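Local coordinates for uncharacterized protein (Thermus thermophilus HB8, PDB 6SCE) that probably cuts DNA in Type III CRISPR defence once activated by a cyclic oligoadenylate messenger bound at its CARF domains, at residues P4-L9 with E80-L85; V23-E27 with R131-E136; R114-P119 with H184-Y189. The contacts are given in a common frame with arbitrary orientation. Numbering follows the deposited sequence.

Contact 1 (P4-L9 with E80-L85); sequences PVYLCL and EVWVNL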
ATOM      1  N   PRO A   4      35.756   4.070  -6.416  1.00 38.17           N
ATOM      2  CA  PRO A   4      34.609   4.769  -5.799  1.00 36.72           C
ATOM      3  C   PRO A   4      33.935   3.966  -4.680  1.00 35.57           C
ATOM      4  O   PRO A   4      34.095   2.733  -4.599  1.00 34.63           O
ATOM      5  CB  PRO A   4      33.672   4.959  -6.982  1.00 37.10           C
ATOM      6  CG  PRO A   4      33.914   3.724  -7.780  1.00 37.76           C
ATOM      7  CD  PRO A   4      35.410   3.555  -7.742  1.00 37.28           C
ATOM      8  N   VAL A   5      33.183   4.665  -3.821  1.00 31.55           N
ATOM      9  CA  VAL A   5      32.463   4.029  -2.738  1.00 29.78           C
ATOM     10  C   VAL A   5      30.963   4.180  -3.047  1.00 27.67           C
ATOM     11  O   VAL A   5      30.515   5.218  -3.523  1.00 28.02           O
ATOM     12  CB  VAL A   5      32.827   4.617  -1.361  1.00 32.28           C
ATOM     13  CG1 VAL A   5      31.887   4.145  -0.276  1.00 31.05           C
ATOM     14  CG2 VAL A   5      34.272   4.251  -0.987  1.00 36.83           C
ATOM     15  N   TYR A   6      30.234   3.104  -2.822  1.00 27.27           N
ATOM     16  CA  TYR A   6      28.793   3.082  -3.009  1.00 26.71           C
ATOM     17  C   TYR A   6      28.150   3.322  -1.692  1.00 24.78           C
ATOM     18  O   TYR A   6      28.316   2.534  -0.779  1.00 25.79           O
ATOM     19  CB  TYR A   6      28.365   1.719  -3.561  1.00 25.47           C
ATOM     20  CG  TYR A   6      26.908   1.561  -3.927  1.00 24.84           C
ATOM     21  CD1 TYR A   6      26.224   2.533  -4.633  1.00 25.90           C
ATOM     22  CD2 TYR A   6      26.238   0.402  -3.605  1.00 25.22           C
ATOM     23  CE1 TYR A   6      24.889   2.355  -4.999  1.00 25.03           C
ATOM     24  CE2 TYR A   6      24.911   0.214  -3.968  1.00 23.51           C
ATOM     25  CZ  TYR A   6      24.245   1.187  -4.646  1.00 23.54           C
ATOM     26  OH  TYR A   6      22.936   0.944  -5.024  1.00 25.92           O
ATOM     27  N   LEU A   7      27.371   4.400  -1.607  1.00 25.62           N
ATOM     28  CA  LEU A   7      26.540   4.721  -0.431  1.00 26.23           C
ATOM     29  C   LEU A   7      25.064   4.529  -0.790  1.00 24.19           C
ATOM     30  O   LEU A   7      24.591   5.111  -1.753  1.00 27.59           O
ATOM     31  CB  LEU A   7      26.734   6.190  -0.039  1.00 26.24           C
ATOM     32  CG  LEU A   7      28.195   6.592   0.310  1.00 28.28           C
ATOM     33  CD1 LEU A   7      28.227   8.007   0.832  1.00 30.25           C
ATOM     34  CD2 LEU A   7      28.838   5.657   1.293  1.00 27.60           C
ATOM     35  N   CYS A   8      24.338   3.752  -0.007  1.00 23.77           N
ATOM     36  CA  CYS A   8      23.016   3.279  -0.460  1.00 24.26           C
ATOM     37  C   CYS A   8      22.020   3.119   0.674  1.00 23.06           C
ATOM     38  O   CYS A   8      22.206   2.316   1.582  1.00 24.60           O
ATOM     39  CB  CYS A   8      23.237   1.950  -1.167  1.00 24.58           C
ATOM     40  SG  CYS A   8      21.809   1.242  -2.030  1.00 26.39           S
ATOM     41  N   LEU A   9      20.914   3.837   0.586  1.00 24.30           N
ATOM     42  CA  LEU A   9      19.789   3.589   1.462  1.00 23.68           C
ATOM     43  C   LEU A   9      19.259   2.191   1.149  1.00 24.62           C
ATOM     44  O   LEU A   9      19.121   1.805  -0.012  1.00 25.88           O
ATOM     45  CB  LEU A   9      18.699   4.637   1.244  1.00 23.66           C
ATOM     46  CG  LEU A   9      19.031   6.112   1.422  1.00 27.43           C
ATOM     47  CD1 LEU A   9      17.765   6.932   1.199  1.00 26.23           C
ATOM     48  CD2 LEU A   9      19.604   6.336   2.812  1.00 29.34           C
ATOM     49  N   GLU A  80      35.500   9.779  -4.128  1.00 37.20           N
ATOM     50  CA  GLU A  80      34.340   9.745  -5.008  1.00 38.39           C
ATOM     51  C   GLU A  80      33.290   8.778  -4.447  1.00 34.18           C
ATOM     52  O   GLU A  80      33.583   7.619  -4.192  1.00 32.46           O
ATOM     53  CB  GLU A  80      34.716   9.319  -6.434  1.00 43.83           C
ATOM     54  CG  GLU A  80      35.600  10.299  -7.211  1.00 52.52           C
ATOM     55  CD  GLU A  80      35.049  11.729  -7.329  1.00 57.36           C
ATOM     56  OE1 GLU A  80      33.817  11.933  -7.450  1.00 59.93           O
ATOM     57  OE2 GLU A  80      35.872  12.670  -7.320  1.00 58.70           O
ATOM     58  N   VAL A  81      32.104   9.289  -4.164  1.00 32.68           N
ATOM     59  CA  VAL A  81      31.023   8.437  -3.669  1.00 29.37           C
ATOM     60  C   VAL A  81      29.873   8.503  -4.661  1.00 27.69           C
ATOM     61  O   VAL A  81      29.637   9.536  -5.301  1.00 29.36           O
ATOM     62  CB  VAL A  81      30.568   8.767  -2.226  1.00 29.80           C
ATOM     63  CG1 VAL A  81      31.677   8.516  -1.208  1.00 32.12           C
ATOM     64  CG2 VAL A  81      30.033  10.177  -2.098  1.00 31.10           C
ATOM     65  N   TRP A  82      29.171   7.379  -4.779  1.00 27.25           N
ATOM     66  CA  TRP A  82      27.954   7.285  -5.563  1.00 28.65           C
ATOM     67  C   TRP A  82      26.849   6.997  -4.574  1.00 26.53           C
ATOM     68  O   TRP A  82      26.926   6.020  -3.841  1.00 27.32           O
ATOM     69  CB  TRP A  82      28.034   6.164  -6.591  1.00 29.85           C
ATOM     70  CG  TRP A  82      29.027   6.464  -7.664  1.00 32.01           C
ATOM     71  CD1 TRP A  82      30.376   6.554  -7.524  1.00 33.77           C
ATOM     72  CD2 TRP A  82      28.747   6.668  -9.035  1.00 33.56           C
ATOM     73  NE1 TRP A  82      30.952   6.822  -8.743  1.00 35.17           N
ATOM     74  CE2 TRP A  82      29.965   6.917  -9.677  1.00 34.53           C
ATOM     75  CE3 TRP A  82      27.573   6.670  -9.793  1.00 36.17           C
ATOM     76  CZ2 TRP A  82      30.048   7.152 -11.038  1.00 37.92           C
ATOM     77  CZ3 TRP A  82      27.661   6.915 -11.134  1.00 40.05           C
ATOM     78  CH2 TRP A  82      28.892   7.139 -11.748  1.00 39.79           C
ATOM     79  N   VAL A  83      25.846   7.858  -4.547  1.00 26.52           N
ATOM     80  CA  VAL A  83      24.825   7.767  -3.513  1.00 24.80           C
ATOM     81  C   VAL A  83      23.469   7.434  -4.126  1.00 24.78           C
ATOM     82  O   VAL A  83      22.931   8.236  -4.870  1.00 24.57           O
ATOM     83  CB  VAL A  83      24.715   9.091  -2.736  1.00 26.98           C
ATOM     84  CG1 VAL A  83      23.803   8.955  -1.548  1.00 27.07           C
ATOM     85  CG2 VAL A  83      26.086   9.540  -2.273  1.00 28.11           C
ATOM     86  N   ASN A  84      22.924   6.254  -3.777  1.00 24.26           N
ATOM     87  CA  ASN A  84      21.631   5.801  -4.294  1.00 25.07           C
ATOM     88  C   ASN A  84      20.557   6.122  -3.272  1.00 21.95           C
ATOM     89  O   ASN A  84      20.602   5.599  -2.186  1.00 24.33           O
ATOM     90  CB  ASN A  84      21.705   4.296  -4.601  1.00 24.26           C
ATOM     91  CG  ASN A  84      20.423   3.721  -5.214  1.00 23.82           C
ATOM     92  OD1 ASN A  84      19.423   4.412  -5.375  1.00 23.70           O
ATOM     93  ND2 ASN A  84      20.451   2.406  -5.514  1.00 23.68           N
ATOM     94  N   LEU A  85      19.583   6.969  -3.638  1.00 22.89           N
ATOM     95  CA  LEU A  85      18.512   7.405  -2.716  1.00 25.85           C
ATOM     96  C   LEU A  85      17.164   6.716  -2.885  1.00 25.72           C
ATOM     97  O   LEU A  85      16.177   7.100  -2.245  1.00 24.79           O
ATOM     98  CB  LEU A  85      18.286   8.903  -2.856  1.00 26.21           C
ATOM     99  CG  LEU A  85      19.525   9.779  -2.670  1.00 30.85           C
ATOM    100  CD1 LEU A  85      19.145  11.242  -2.772  1.00 32.64           C
ATOM    101  CD2 LEU A  85      20.233   9.452  -1.393  1.00 31.52           C
TER
HETATM  102  O   HOH W   1      18.996   3.291  -2.242  1.00 26.91           O
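Start at P4, just before the strand proper: its CB sits 3.7 Å from CD1 of W82, and its CA lies 3.4 Å from E80 O in a CA-H...O contact. V5 then opens the ladder, with V5 N donating to E80 O (3.0 Å) and V5 O accepting from W82 N (2.8 Å). Y6 turns its main-chain N and O the other way, toward strand 33-38. Its ring runs along the sheet until OH accepts from N84 ND2 at 2.9 Å, and that hydroxyl also bonds to A17 O of helix 15-28. L7 repeats the pattern of V5, bonding W82 O through N (2.8 Å) and N84 N through O (2.9 Å), while L7 CD1 packs 3.9 Å from V81 CB on the face covered by helix 90-100. C8 sits beside N84 on the face shared by Y6 and W82. At L9 the ladder ends: L9 N to N84 O stretches to 3.3 Å, and water 1 joins L9 O to N84 O. Parallel neighbours in a sheet with helices on both faces, although two other strands separate them in sequence, are consistent with the Rossmann-like core of a CARF domain.

Contact 2 (V23-E27 with R131-E136); sequences VVERE and RSLEAE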
ATOM      1  N   VAL A  23      24.878  -0.137 -11.781  1.00 27.71           N
ATOM      2  CA  VAL A  23      25.056   1.139 -12.455  1.00 29.28           C
ATOM      3  C   VAL A  23      26.436   1.729 -12.150  1.00 30.19           C
ATOM      4  O   VAL A  23      27.183   2.135 -13.076  1.00 30.95           O
ATOM      5  CB  VAL A  23      23.963   2.139 -12.047  1.00 30.98           C
ATOM      6  CG1 VAL A  23      24.254   3.553 -12.539  1.00 32.69           C
ATOM      7  CG2 VAL A  23      22.599   1.671 -12.498  1.00 30.61           C
ATOM      8  N   VAL A  24      26.799   1.749 -10.874  1.00 28.13           N
ATOM      9  CA  VAL A  24      28.098   2.288 -10.471  1.00 29.35           C
ATOM     10  C   VAL A  24      29.247   1.488 -11.107  1.00 29.85           C
ATOM     11  O   VAL A  24      30.200   2.057 -11.673  1.00 31.65           O
ATOM     12  CB  VAL A  24      28.247   2.275  -8.944  1.00 27.97           C
ATOM     13  CG1 VAL A  24      29.628   2.792  -8.544  1.00 29.31           C
ATOM     14  CG2 VAL A  24      27.188   3.171  -8.318  1.00 26.91           C
ATOM     15  N   GLU A  25      29.163   0.170 -10.996  1.00 29.89           N
ATOM     16  CA  GLU A  25      30.190  -0.695 -11.570  1.00 31.72           C
ATOM     17  C   GLU A  25      30.345  -0.497 -13.065  1.00 34.53           C
ATOM     18  O   GLU A  25      31.475  -0.493 -13.547  1.00 35.33           O
ATOM     19  CB  GLU A  25      29.946  -2.171 -11.244  1.00 30.88           C
ATOM     20  CG  GLU A  25      30.144  -2.501  -9.790  1.00 30.31           C
ATOM     21  CD  GLU A  25      29.931  -3.970  -9.461  1.00 30.74           C
ATOM     22  OE1 GLU A  25      29.119  -4.646 -10.135  1.00 32.17           O
ATOM     23  OE2 GLU A  25      30.538  -4.442  -8.487  1.00 30.74           O
ATOM     24  N   ARG A  26      29.255  -0.332 -13.802  1.00 34.43           N
ATOM     25  CA  ARG A  26      29.335  -0.142 -15.248  0.50 37.32           C
ATOM     26  C   ARG A  26      30.025   1.176 -15.582  1.00 39.47           C
ATOM     27  O   ARG A  26      30.823   1.243 -16.514  1.00 36.70           O
ATOM     28  CB  ARG A  26      27.948  -0.155 -15.893  0.50 39.64           C
ATOM     29  CG  ARG A  26      27.987  -0.225 -17.420  0.50 41.17           C
ATOM     30  CD  ARG A  26      26.629   0.041 -18.039  0.50 42.84           C
ATOM     31  NE  ARG A  26      26.656  -0.204 -19.475  0.50 44.70           N
ATOM     32  CZ  ARG A  26      25.866   0.391 -20.360  0.50 45.57           C
ATOM     33  NH1 ARG A  26      24.966   1.278 -19.967  0.50 46.10           N
ATOM     34  NH2 ARG A  26      25.991   0.093 -21.645  0.50 48.63           N
ATOM     35  N   GLU A  27      29.701   2.229 -14.832  1.00 37.46           N
ATOM     36  CA  GLU A  27      30.248   3.549 -15.125  1.00 40.61           C
ATOM     37  C   GLU A  27      31.645   3.781 -14.570  1.00 41.82           C
ATOM     38  O   GLU A  27      32.481   4.395 -15.251  1.00 41.46           O
ATOM     39  CB  GLU A  27      29.350   4.666 -14.630  1.00 45.48           C
ATOM     40  CG  GLU A  27      29.834   6.029 -15.129  1.00 52.43           C
ATOM     41  CD  GLU A  27      28.724   7.030 -15.399  1.00 57.22           C
ATOM     42  OE1 GLU A  27      27.643   6.611 -15.834  1.00 64.45           O
ATOM     43  OE2 GLU A  27      28.943   8.247 -15.184  1.00 61.22           O
ATOM     44  N   ARG A 131      19.136   8.212 -17.742  1.00 39.13           N
ATOM     45  CA  ARG A 131      19.451   7.203 -18.750  0.50 39.77           C
ATOM     46  C   ARG A 131      18.672   5.912 -18.494  1.00 38.99           C
ATOM     47  O   ARG A 131      18.388   5.569 -17.335  1.00 33.30           O
ATOM     48  CB  ARG A 131      20.964   6.924 -18.799  0.50 42.81           C
ATOM     49  CG  ARG A 131      21.544   6.160 -17.622  0.50 44.22           C
ATOM     50  CD  ARG A 131      23.014   5.803 -17.849  0.50 45.67           C
ATOM     51  NE  ARG A 131      23.895   6.919 -17.524  0.50 44.02           N
ATOM     52  CZ  ARG A 131      24.851   6.894 -16.603  0.50 42.47           C
ATOM     53  NH1 ARG A 131      25.572   7.984 -16.393  0.50 41.04           N
ATOM     54  NH2 ARG A 131      25.100   5.788 -15.903  0.50 41.90           N
ATOM     55  N   SER A 132      18.347   5.212 -19.567  1.00 34.79           N
ATOM     56  CA  SER A 132      17.681   3.945 -19.509  1.00 36.76           C
ATOM     57  C   SER A 132      18.667   2.907 -19.065  1.00 36.01           C
ATOM     58  O   SER A 132      19.836   2.938 -19.478  1.00 37.35           O
ATOM     59  CB  SER A 132      17.148   3.580 -20.896  1.00 39.31           C
ATOM     60  OG  SER A 132      16.439   2.368 -20.804  1.00 42.12           O
ATOM     61  N   LEU A 133      18.227   2.013 -18.184  1.00 30.23           N
ATOM     62  CA  LEU A 133      19.085   0.964 -17.641  1.00 30.18           C
ATOM     63  C   LEU A 133      18.852  -0.386 -18.296  1.00 34.16           C
ATOM     64  O   LEU A 133      18.800  -1.445 -17.623  1.00 30.20           O
ATOM     65  CB  LEU A 133      18.919   0.869 -16.108  1.00 30.41           C
ATOM     66  CG  LEU A 133      19.304   2.179 -15.397  1.00 30.35           C
ATOM     67  CD1 LEU A 133      19.085   1.981 -13.907  1.00 29.26           C
ATOM     68  CD2 LEU A 133      20.731   2.615 -15.700  1.00 30.79           C
ATOM     69  N   GLU A 134      18.792  -0.379 -19.639  1.00 33.53           N
ATOM     70  CA  GLU A 134      18.601  -1.620 -20.385  1.00 36.43           C
ATOM     71  C   GLU A 134      19.669  -2.607 -20.081  1.00 33.04           C
ATOM     72  O   GLU A 134      19.389  -3.772 -19.894  1.00 31.61           O
ATOM     73  CB  GLU A 134      18.660  -1.383 -21.901  1.00 42.89           C
ATOM     74  CG  GLU A 134      17.502  -0.606 -22.437  1.00 50.18           C
ATOM     75  CD  GLU A 134      16.210  -1.395 -22.498  1.00 54.30           C
ATOM     76  OE1 GLU A 134      16.183  -2.639 -22.303  1.00 53.81           O
ATOM     77  OE2 GLU A 134      15.190  -0.726 -22.743  1.00 61.14           O
ATOM     78  N   ALA A 135      20.915  -2.147 -20.042  1.00 34.16           N
ATOM     79  CA  ALA A 135      22.059  -3.043 -19.878  1.00 33.90           C
ATOM     80  C   ALA A 135      22.206  -3.573 -18.462  1.00 32.76           C
ATOM     81  O   ALA A 135      22.544  -4.734 -18.262  1.00 31.58           O
ATOM     82  CB  ALA A 135      23.353  -2.338 -20.294  1.00 35.98           C
ATOM     83  N   GLU A 136      21.969  -2.688 -17.492  1.00 29.71           N
ATOM     84  CA  GLU A 136      22.119  -3.001 -16.071  1.00 30.48           C
ATOM     85  C   GLU A 136      20.906  -3.730 -15.459  1.00 28.40           C
ATOM     86  O   GLU A 136      20.998  -4.285 -14.372  1.00 27.01           O
ATOM     87  CB  GLU A 136      22.315  -1.687 -15.305  1.00 31.95           C
ATOM     88  CG  GLU A 136      23.561  -0.916 -15.717  1.00 34.26           C
ATOM     89  CD  GLU A 136      23.307   0.151 -16.774  1.00 37.52           C
ATOM     90  OE1 GLU A 136      22.303   0.059 -17.526  1.00 33.43           O
ATOM     91  OE2 GLU A 136      24.105   1.119 -16.845  1.00 42.06           O
TER
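Two ion pairs carry the polar side of this contact, both from the C-terminal part of helix 15-28: one to R131 on edge strand 129-132, the other to E136 just beyond it. R26 NH1 donates to E136 OE2 at 3.2 Å with good geometry, making a hydrogen-bonded salt bridge. The same carboxylate oxygen, OE2, is 3.0 Å from R26 CD, so the acid lies close along the arginine, and A135 CB covers one face of the guanidinium, 3.7 Å from R26 CZ. In the second pair E27 OE1 is only 2.5 Å from R131 NH1. The charges match, but the bent N-H...O angle of 117° makes the hydrogen bond itself weak. Both arginines were modelled in two conformers, so these pairs describe one of their positions. The other acids are paired outside the contact: E25 with K60, E134 with R185; separately, E136 O accepts from K22 NZ. The main chain is served locally, E27 N by V23 O at 3.1 Å and R131 by A121 of the neighbouring strand. Between the ion pairs V23 gives the apolar part, its CG2 3.8 Å from L133 CD1, beneath the charged groups. Exposed helix residues R26 and E27, paired with less exposed E136 and R131 over a small apolar patch, imply a helix-to-sheet join with an electrostatic outer layer, consistent with some freedom of the arginine ends.

Contact 3 (R114-P119 with H184-Y189); sequences RALEAP and HRGLPY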
ATOM      1  N   ARG A 114       7.255   2.117 -14.110  1.00 28.83           N
ATOM      2  CA  ARG A 114       6.369   2.034 -15.280  1.00 30.51           C
ATOM      3  C   ARG A 114       6.422   0.635 -15.919  1.00 28.01           C
ATOM      4  O   ARG A 114       7.484   0.156 -16.327  1.00 27.09           O
ATOM      5  CB  ARG A 114       6.748   3.132 -16.285  1.00 32.07           C
ATOM      6  CG  ARG A 114       6.039   3.035 -17.646  1.00 33.30           C
ATOM      7  CD  ARG A 114       4.529   3.158 -17.614  1.00 30.83           C
ATOM      8  NE  ARG A 114       3.962   4.427 -17.131  1.00 29.81           N
ATOM      9  CZ  ARG A 114       3.910   5.584 -17.783  1.00 32.61           C
ATOM     10  NH1 ARG A 114       4.444   5.731 -19.001  1.00 33.45           N
ATOM     11  NH2 ARG A 114       3.311   6.617 -17.210  1.00 31.32           N
ATOM     12  N   ALA A 115       5.276  -0.030 -15.950  1.00 28.32           N
ATOM     13  CA  ALA A 115       5.157  -1.371 -16.483  1.00 30.61           C
ATOM     14  C   ALA A 115       5.654  -1.452 -17.911  1.00 30.66           C
ATOM     15  O   ALA A 115       5.424  -0.529 -18.701  1.00 30.30           O
ATOM     16  CB  ALA A 115       3.696  -1.846 -16.421  1.00 34.41           C
ATOM     17  N   LEU A 116       6.362  -2.542 -18.183  1.00 28.66           N
ATOM     18  CA  LEU A 116       6.957  -2.884 -19.460  1.00 33.11           C
ATOM     19  C   LEU A 116       8.092  -1.993 -19.932  1.00 35.20           C
ATOM     20  O   LEU A 116       8.549  -2.130 -21.066  1.00 36.99           O
ATOM     21  CB  LEU A 116       5.878  -2.996 -20.558  1.00 36.25           C
ATOM     22  CG  LEU A 116       4.870  -4.122 -20.401  1.00 38.60           C
ATOM     23  CD1 LEU A 116       3.948  -4.131 -21.612  1.00 40.47           C
ATOM     24  CD2 LEU A 116       5.538  -5.465 -20.249  1.00 37.09           C
ATOM     25  N   GLU A 117       8.581  -1.088 -19.086  1.00 33.01           N
ATOM     26  CA  GLU A 117       9.783  -0.322 -19.431  1.00 33.45           C
ATOM     27  C   GLU A 117      10.988  -0.830 -18.672  1.00 32.26           C
ATOM     28  O   GLU A 117      10.829  -1.472 -17.648  1.00 34.53           O
ATOM     29  CB  GLU A 117       9.578   1.133 -19.120  1.00 35.08           C
ATOM     30  CG  GLU A 117       8.728   1.841 -20.161  1.00 40.04           C
ATOM     31  CD  GLU A 117       8.857   3.346 -20.082  1.00 40.88           C
ATOM     32  OE1 GLU A 117       9.690   3.842 -19.298  1.00 42.09           O
ATOM     33  OE2 GLU A 117       8.093   4.034 -20.789  1.00 48.44           O
ATOM     34  N   ALA A 118      12.190  -0.548 -19.149  1.00 29.98           N
ATOM     35  CA  ALA A 118      13.368  -0.804 -18.339  1.00 30.33           C
ATOM     36  C   ALA A 118      13.429   0.299 -17.287  1.00 29.70           C
ATOM     37  O   ALA A 118      12.963   1.426 -17.529  1.00 27.27           O
ATOM     38  CB  ALA A 118      14.638  -0.783 -19.176  1.00 31.54           C
ATOM     39  N   PRO A 119      14.029   0.002 -16.136  1.00 28.32           N
ATOM     40  CA  PRO A 119      14.242   1.086 -15.144  1.00 28.28           C
ATOM     41  C   PRO A 119      15.127   2.191 -15.690  1.00 29.33           C
ATOM     42  O   PRO A 119      15.873   1.958 -16.652  1.00 30.87           O
ATOM     43  CB  PRO A 119      14.963   0.388 -13.993  1.00 29.22           C
ATOM     44  CG  PRO A 119      14.692  -1.055 -14.183  1.00 32.50           C
ATOM     45  CD  PRO A 119      14.559  -1.281 -15.666  1.00 29.61           C
ATOM     46  N   HIS A 184      11.180  -9.129 -17.256  1.00 27.33           N
ATOM     47  CA  HIS A 184      11.235  -8.419 -18.513  1.00 28.22           C
ATOM     48  C   HIS A 184      11.798  -7.037 -18.286  1.00 29.22           C
ATOM     49  O   HIS A 184      11.250  -6.270 -17.474  1.00 26.54           O
ATOM     50  CB  HIS A 184       9.850  -8.287 -19.090  1.00 29.99           C
ATOM     51  CG  HIS A 184       9.828  -7.584 -20.403  1.00 29.67           C
ATOM     52  ND1 HIS A 184      10.371  -8.132 -21.547  1.00 31.41           N
ATOM     53  CD2 HIS A 184       9.341  -6.375 -20.756  1.00 32.26           C
ATOM     54  CE1 HIS A 184      10.226  -7.279 -22.544  1.00 32.06           C
ATOM     55  NE2 HIS A 184       9.586  -6.214 -22.096  1.00 33.53           N
ATOM     56  N   ARG A 185      12.916  -6.760 -18.969  1.00 28.29           N
ATOM     57  CA  ARG A 185      13.630  -5.487 -18.928  1.00 29.48           C
ATOM     58  C   ARG A 185      13.847  -5.045 -17.468  1.00 27.07           C
ATOM     59  O   ARG A 185      13.596  -3.906 -17.101  1.00 27.99           O
ATOM     60  CB  ARG A 185      12.922  -4.409 -19.746  1.00 32.89           C
ATOM     61  CG  ARG A 185      12.770  -4.801 -21.228  1.00 36.16           C
ATOM     62  CD  ARG A 185      12.004  -3.775 -22.043  1.00 43.39           C
ATOM     63  NE  ARG A 185      12.748  -2.534 -22.202  1.00 47.05           N
ATOM     64  CZ  ARG A 185      12.226  -1.367 -22.606  1.00 55.24           C
ATOM     65  NH1 ARG A 185      10.938  -1.249 -22.929  1.00 56.55           N
ATOM     66  NH2 ARG A 185      13.003  -0.292 -22.696  1.00 55.09           N
ATOM     67  N   GLY A 186      14.269  -5.991 -16.655  1.00 25.91           N
ATOM     68  CA  GLY A 186      14.644  -5.691 -15.281  1.00 27.56           C
ATOM     69  C   GLY A 186      13.549  -5.670 -14.242  1.00 28.96           C
ATOM     70  O   GLY A 186      13.843  -5.376 -13.086  1.00 28.17           O
ATOM     71  N   LEU A 187      12.304  -5.971 -14.622  1.00 24.90           N
ATOM     72  CA  LEU A 187      11.195  -5.936 -13.692  1.00 25.83           C
ATOM     73  C   LEU A 187      10.478  -7.276 -13.598  1.00 27.27           C
ATOM     74  O   LEU A 187      10.446  -8.042 -14.591  1.00 26.27           O
ATOM     75  CB  LEU A 187      10.208  -4.840 -14.086  1.00 27.71           C
ATOM     76  CG  LEU A 187      10.691  -3.389 -14.053  1.00 30.19           C
ATOM     77  CD1 LEU A 187       9.549  -2.527 -14.570  1.00 33.56           C
ATOM     78  CD2 LEU A 187      11.105  -3.026 -12.645  1.00 33.12           C
ATOM     79  N   PRO A 188       9.962  -7.602 -12.392  1.00 26.26           N
ATOM     80  CA  PRO A 188       9.288  -8.860 -12.153  1.00 26.95           C
ATOM     81  C   PRO A 188       7.788  -8.776 -12.355  1.00 24.80           C
ATOM     82  O   PRO A 188       7.161  -7.777 -11.990  1.00 26.41           O
ATOM     83  CB  PRO A 188       9.596  -9.129 -10.679  1.00 27.44           C
ATOM     84  CG  PRO A 188       9.614  -7.757 -10.091  1.00 27.96           C
ATOM     85  CD  PRO A 188      10.060  -6.812 -11.146  1.00 26.65           C
ATOM     86  N   TYR A 189       7.241  -9.882 -12.850  1.00 26.54           N
ATOM     87  CA  TYR A 189       5.815 -10.059 -13.124  1.00 26.12           C
ATOM     88  C   TYR A 189       5.436 -11.468 -12.696  1.00 27.07           C
ATOM     89  O   TYR A 189       6.218 -12.398 -12.869  1.00 29.83           O
ATOM     90  CB  TYR A 189       5.524  -9.886 -14.618  1.00 26.16           C
ATOM     91  CG  TYR A 189       5.942  -8.547 -15.165  1.00 27.26           C
ATOM     92  CD1 TYR A 189       7.259  -8.314 -15.539  1.00 27.13           C
ATOM     93  CD2 TYR A 189       5.034  -7.515 -15.299  1.00 28.91           C
ATOM     94  CE1 TYR A 189       7.666  -7.089 -16.024  1.00 26.89           C
ATOM     95  CE2 TYR A 189       5.421  -6.279 -15.803  1.00 29.07           C
ATOM     96  CZ  TYR A 189       6.741  -6.069 -16.158  1.00 28.00           C
ATOM     97  OH  TYR A 189       7.132  -4.836 -16.625  1.00 28.57           O
TER
HETATM   98  O   HOH W   2       8.866  -3.583 -23.267  1.00 35.25           O
HETATM   99  O   HOH W   3       9.443  -4.403 -17.811  1.00 33.53           O
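R185 loses the most surface here, followed by L116 and then L187. R185 and G186 are the two central residues of the type I' turn H184-L187, which closes the hairpin between strands 179-184 and 187-192; both have positive phi. The turn presents R185 O to the other loop, where A118 CA makes a nearly straight CA-H...O contact (3.3 Å) and P119 CD comes to 3.1 Å. The guanidinium lays one face over A118 N and E117 CA, while its NH2 finds its main partner in E134, a salt bridge. L116 takes the left-handed third position of the type II turn R114-E117, with phi 67°. Its N is held by Y189 OH at 2.9 Å, its CD2 reaches H184 CD2 at 3.9 Å, and the side chain also touches L268 and V272 of helix 268-276. L187 lays its CD1 against two carbonyl oxygens, 3.5 Å from E117 O and 3.8 Å from R114 O; its apolar contact, CD2 to P119 CG at 4.4 Å, is a loose one. Two waters complete the seam. Water 2 donates to L116 O (2.7 Å), accepts from R185 NH1 (3.1 Å) and binds H184 NE2 (3.0 Å); water 3 accepts from Y189 OH (2.6 Å) and donates to H184 O (2.6 Å) and E117 O (3.2 Å). With the L116 N to Y189 OH bond and two three-way waters, the chemistry is that of two turns matched through solvent and CH groups, unlike the direct backbone pairing of a sheet.

Overall arrangement
From the N terminus the chain lays down the first strand of contact 1, then the helix of contact 2, before 80-85 returns to close contact 1. It passes the loop 114-119 and closes contact 2 at 131-136, and the hairpin segment 184-189 closes contact 3. Contacts 1 and 2 therefore cross, as do 2 and 3, while 1 and 3 follow in series. W82 packs on V24 and E27, so contact 1 passes straight into contact 2; E134 with R185, and L133 with P119, join contact 2 to contact 3. Together they run from the centre of the first sheet, through its edge strand, to the six-stranded sheet that follows.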